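Local coordinates for histone-lysine N-methyltransferase, H3 lysine-9 specific SUVH4 (Arabidopsis thaliana, PDB 4QEO), which transfers methyl groups from S-adenosyl-L-methionine to the histone H3 tail and binds methylated DNA, so that DNA methylation directs this repressive histone mark, at a contact of chain A with DNA. Residues are numbered along the deposited sequence; one frame, centred on the assembly and turned at random.

A contact of chain A with DNA. Residues 72, 85, 111, 113, 180. With nucleotides of chain B.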
ATOM      1  N   ARG A  72       0.859   8.930 -10.796  1.00 24.55           N
ATOM      2  CA  ARG A  72       0.177  10.214 -11.018  1.00 23.28           C
ATOM      3  C   ARG A  72      -1.337   9.993 -10.877  1.00 21.88           C
ATOM      4  O   ARG A  72      -2.075  10.810 -10.287  1.00 25.25           O
ATOM      5  CB  ARG A  72       0.533  10.809 -12.407  1.00 18.04           C
ATOM      6  CG  ARG A  72       1.983  11.360 -12.547  1.00 20.00           C
ATOM      7  CD  ARG A  72       2.190  12.680 -11.705  1.00 20.33           C
ATOM      8  NE  ARG A  72       1.145  13.627 -12.077  1.00 24.65           N
ATOM      9  CZ  ARG A  72       1.316  14.636 -12.926  1.00 21.73           C
ATOM     10  NH1 ARG A  72       2.516  14.898 -13.441  1.00 19.56           N
ATOM     11  NH2 ARG A  72       0.280  15.396 -13.245  1.00 20.21           N
ATOM     12  N   LEU A  85      -1.031  14.145 -16.381  1.00 20.40           N
ATOM     13  CA  LEU A  85       0.173  14.572 -17.075  1.00 25.81           C
ATOM     14  C   LEU A  85       0.712  15.935 -16.598  1.00 26.04           C
ATOM     15  O   LEU A  85       1.862  16.026 -16.163  1.00 26.13           O
ATOM     16  CB  LEU A  85      -0.128  14.628 -18.575  1.00 34.36           C
ATOM     17  CG  LEU A  85       0.968  14.609 -19.624  1.00 40.43           C
ATOM     18  CD1 LEU A  85       2.012  13.588 -19.280  1.00 43.48           C
ATOM     19  CD2 LEU A  85       0.327  14.290 -20.992  1.00 37.79           C
ATOM     20  N   VAL A 111       4.093  19.332  -9.734  1.00 17.10           N
ATOM     21  CA  VAL A 111       4.857  18.100  -9.648  1.00 17.37           C
ATOM     22  C   VAL A 111       6.222  18.309 -10.296  1.00 20.56           C
ATOM     23  O   VAL A 111       6.312  18.762 -11.440  1.00 21.36           O
ATOM     24  CB  VAL A 111       4.127  16.951 -10.386  1.00 22.90           C
ATOM     25  CG1 VAL A 111       4.963  15.682 -10.345  1.00 18.65           C
ATOM     26  CG2 VAL A 111       2.735  16.719  -9.779  1.00 21.32           C
ATOM     27  N   SER A 113       9.332  16.325 -11.696  1.00 19.60           N
ATOM     28  CA  SER A 113       9.658  14.956 -12.071  1.00 23.89           C
ATOM     29  C   SER A 113      10.908  14.946 -12.911  1.00 25.22           C
ATOM     30  O   SER A 113      11.234  13.938 -13.520  1.00 25.41           O
ATOM     31  CB  SER A 113       8.501  14.334 -12.845  1.00 26.87           C
ATOM     32  OG  SER A 113       7.437  14.069 -11.947  1.00 34.18           O
ATOM     33  N   ARG A 180       8.415   4.045 -10.000  1.00 44.25           N
ATOM     34  CA  ARG A 180       8.390   5.430  -9.571  1.00 46.16           C
ATOM     35  C   ARG A 180       7.438   5.717  -8.415  1.00 39.81           C
ATOM     36  O   ARG A 180       6.437   5.079  -8.266  1.00 42.38           O
ATOM     37  CB  ARG A 180       8.081   6.333 -10.739  1.00 50.98           C
ATOM     38  CG  ARG A 180       8.725   7.685 -10.569  1.00 58.25           C
ATOM     39  CD  ARG A 180       9.370   8.226 -11.827  1.00 59.18           C
ATOM     40  NE  ARG A 180       8.531   9.289 -12.259  1.00 56.73           N
ATOM     41  CZ  ARG A 180       8.694   9.995 -13.354  1.00 54.50           C
ATOM     42  NH1 ARG A 180       9.714   9.752 -14.150  1.00 63.13           N
ATOM     43  NH2 ARG A 180       7.829  10.924 -13.625  1.00 37.15           N
TER
ATOM     44  N1  5CM B   7       7.229  18.616 -15.230  1.00 22.44           N
ATOM     45  C2  5CM B   7       8.482  18.837 -14.646  1.00 26.54           C
ATOM     46  N3  5CM B   7       8.950  20.064 -14.408  1.00 26.15           N
ATOM     47  C4  5CM B   7       8.250  21.121 -14.716  1.00 27.89           C
ATOM     48  C5  5CM B   7       6.942  20.915 -15.331  1.00 25.49           C
ATOM     49  C5A 5CM B   7       6.133  22.099 -15.704  1.00 21.60           C
ATOM     50  C6  5CM B   7       6.498  19.644 -15.579  1.00 21.25           C
ATOM     51  O2  5CM B   7       9.173  17.921 -14.311  1.00 21.94           O
ATOM     52  N4  5CM B   7       8.680  22.333 -14.499  1.00 25.44           N
ATOM     53  C1' 5CM B   7       6.816  17.266 -15.537  1.00 20.93           C
ATOM     54  C2' 5CM B   7       5.420  16.769 -15.207  1.00 21.11           C
ATOM     55  C3' 5CM B   7       5.246  15.700 -16.259  1.00 26.18           C
ATOM     56  C4' 5CM B   7       5.864  16.359 -17.475  1.00 25.94           C
ATOM     57  O4' 5CM B   7       6.887  17.166 -16.945  1.00 25.28           O
ATOM     58  O3' 5CM B   7       6.020  14.548 -15.970  1.00 22.91           O
ATOM     59  C5' 5CM B   7       4.902  17.132 -18.384  1.00 27.70           C
ATOM     60  O5' 5CM B   7       4.122  18.126 -17.774  1.00 28.49           O
ATOM     61  P   5CM B   7       3.600  19.388 -18.526  1.00 25.89           P
ATOM     62  OP1 5CM B   7       3.135  20.307 -17.544  1.00 25.32           O
ATOM     63  OP2 5CM B   7       4.543  19.788 -19.507  1.00 24.35           O
ATOM     64  P    DA B   8       5.611  13.442 -14.987  1.00 30.27           P
ATOM     65  OP1  DA B   8       5.389  13.935 -13.665  1.00 27.90           O
ATOM     66  OP2  DA B   8       6.520  12.370 -15.182  1.00 26.72           O
ATOM     67  O5'  DA B   8       4.166  12.971 -15.413  1.00 27.64           O
ATOM     68  C5'  DA B   8       3.989  12.149 -16.550  1.00 29.45           C
ATOM     69  C4'  DA B   8       3.091  10.989 -16.215  1.00 29.76           C
ATOM     70  O4'  DA B   8       2.486  10.515 -17.422  1.00 27.78           O
ATOM     71  C3'  DA B   8       3.831   9.788 -15.654  1.00 29.16           C
ATOM     72  O3'  DA B   8       2.943   9.019 -14.847  1.00 27.53           O
ATOM     73  C2'  DA B   8       4.317   9.099 -16.913  1.00 28.73           C
ATOM     74  C1'  DA B   8       3.279   9.481 -17.968  1.00 29.59           C
ATOM     75  N9   DA B   8       3.793   9.953 -19.247  1.00 34.14           N
ATOM     76  C8   DA B   8       4.916  10.688 -19.511  1.00 34.64           C
ATOM     77  N7   DA B   8       5.062  10.995 -20.774  1.00 35.23           N
ATOM     78  C5   DA B   8       3.949  10.438 -21.382  1.00 33.99           C
ATOM     79  C6   DA B   8       3.513  10.411 -22.717  1.00 36.81           C
ATOM     80  N6   DA B   8       4.165  10.991 -23.720  1.00 36.21           N
ATOM     81  N1   DA B   8       2.357   9.775 -22.984  1.00 40.97           N
ATOM     82  C2   DA B   8       1.702   9.191 -21.979  1.00 40.92           C
ATOM     83  N3   DA B   8       2.004   9.155 -20.687  1.00 37.76           N
ATOM     84  C4   DA B   8       3.155   9.801 -20.452  1.00 34.68           C
TER
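On the SRA domain, Arg72, the first residue of helix 72-78, and Ser113, just past strand 106-112, meet the DNA strand at the step from the 5-methylcytosine 5CM7 to DA8. 5CM7 is unpaired, as expected of a base flipped into the SRA pocket, while DA8 remains paired, and the phosphate joining them is what the protein grips. The side chain of Arg72 bends at chi2 and chi3 (-70° and -53°), which folds the guanidinium round towards that phosphate. NH1 forms a salt bridge and hydrogen bond with OP1 of DA8 at 3.0 Å, the oxygen lying almost exactly in the guanidinium plane. Val111 CG2 sits 4.0 Å above the centre of that plane and backs the group on one face. OP1 takes a second bond from the Ser113 hydroxyl, OG, at 2.7 Å. The backbone N of Ser113 donates to O2 of 5CM7 (3.1 Å), a fairly straight bond at 160° that reads the sugar edge of the flipped base. An alanine in place of Arg72 would probably leave OP1 without its charged mate and weaken the hold on the backbone beside the unpaired 5CM7. Arg180 points NH2 at the other phosphate oxygen, OP2, but its side chain is poorly ordered and this salt bridge is best treated as doubtful. From a loop, Leu85 lays CD1 over the five-membered ring of the DA8 base, 4.0 Å from its centre, and its backbone O takes a weak bond from Arg72 NH1. The site lies at the DNA-binding side of the SRA domain, where the starts of helix 72-78 and strand 180-197 and the end of strand 106-112 come together.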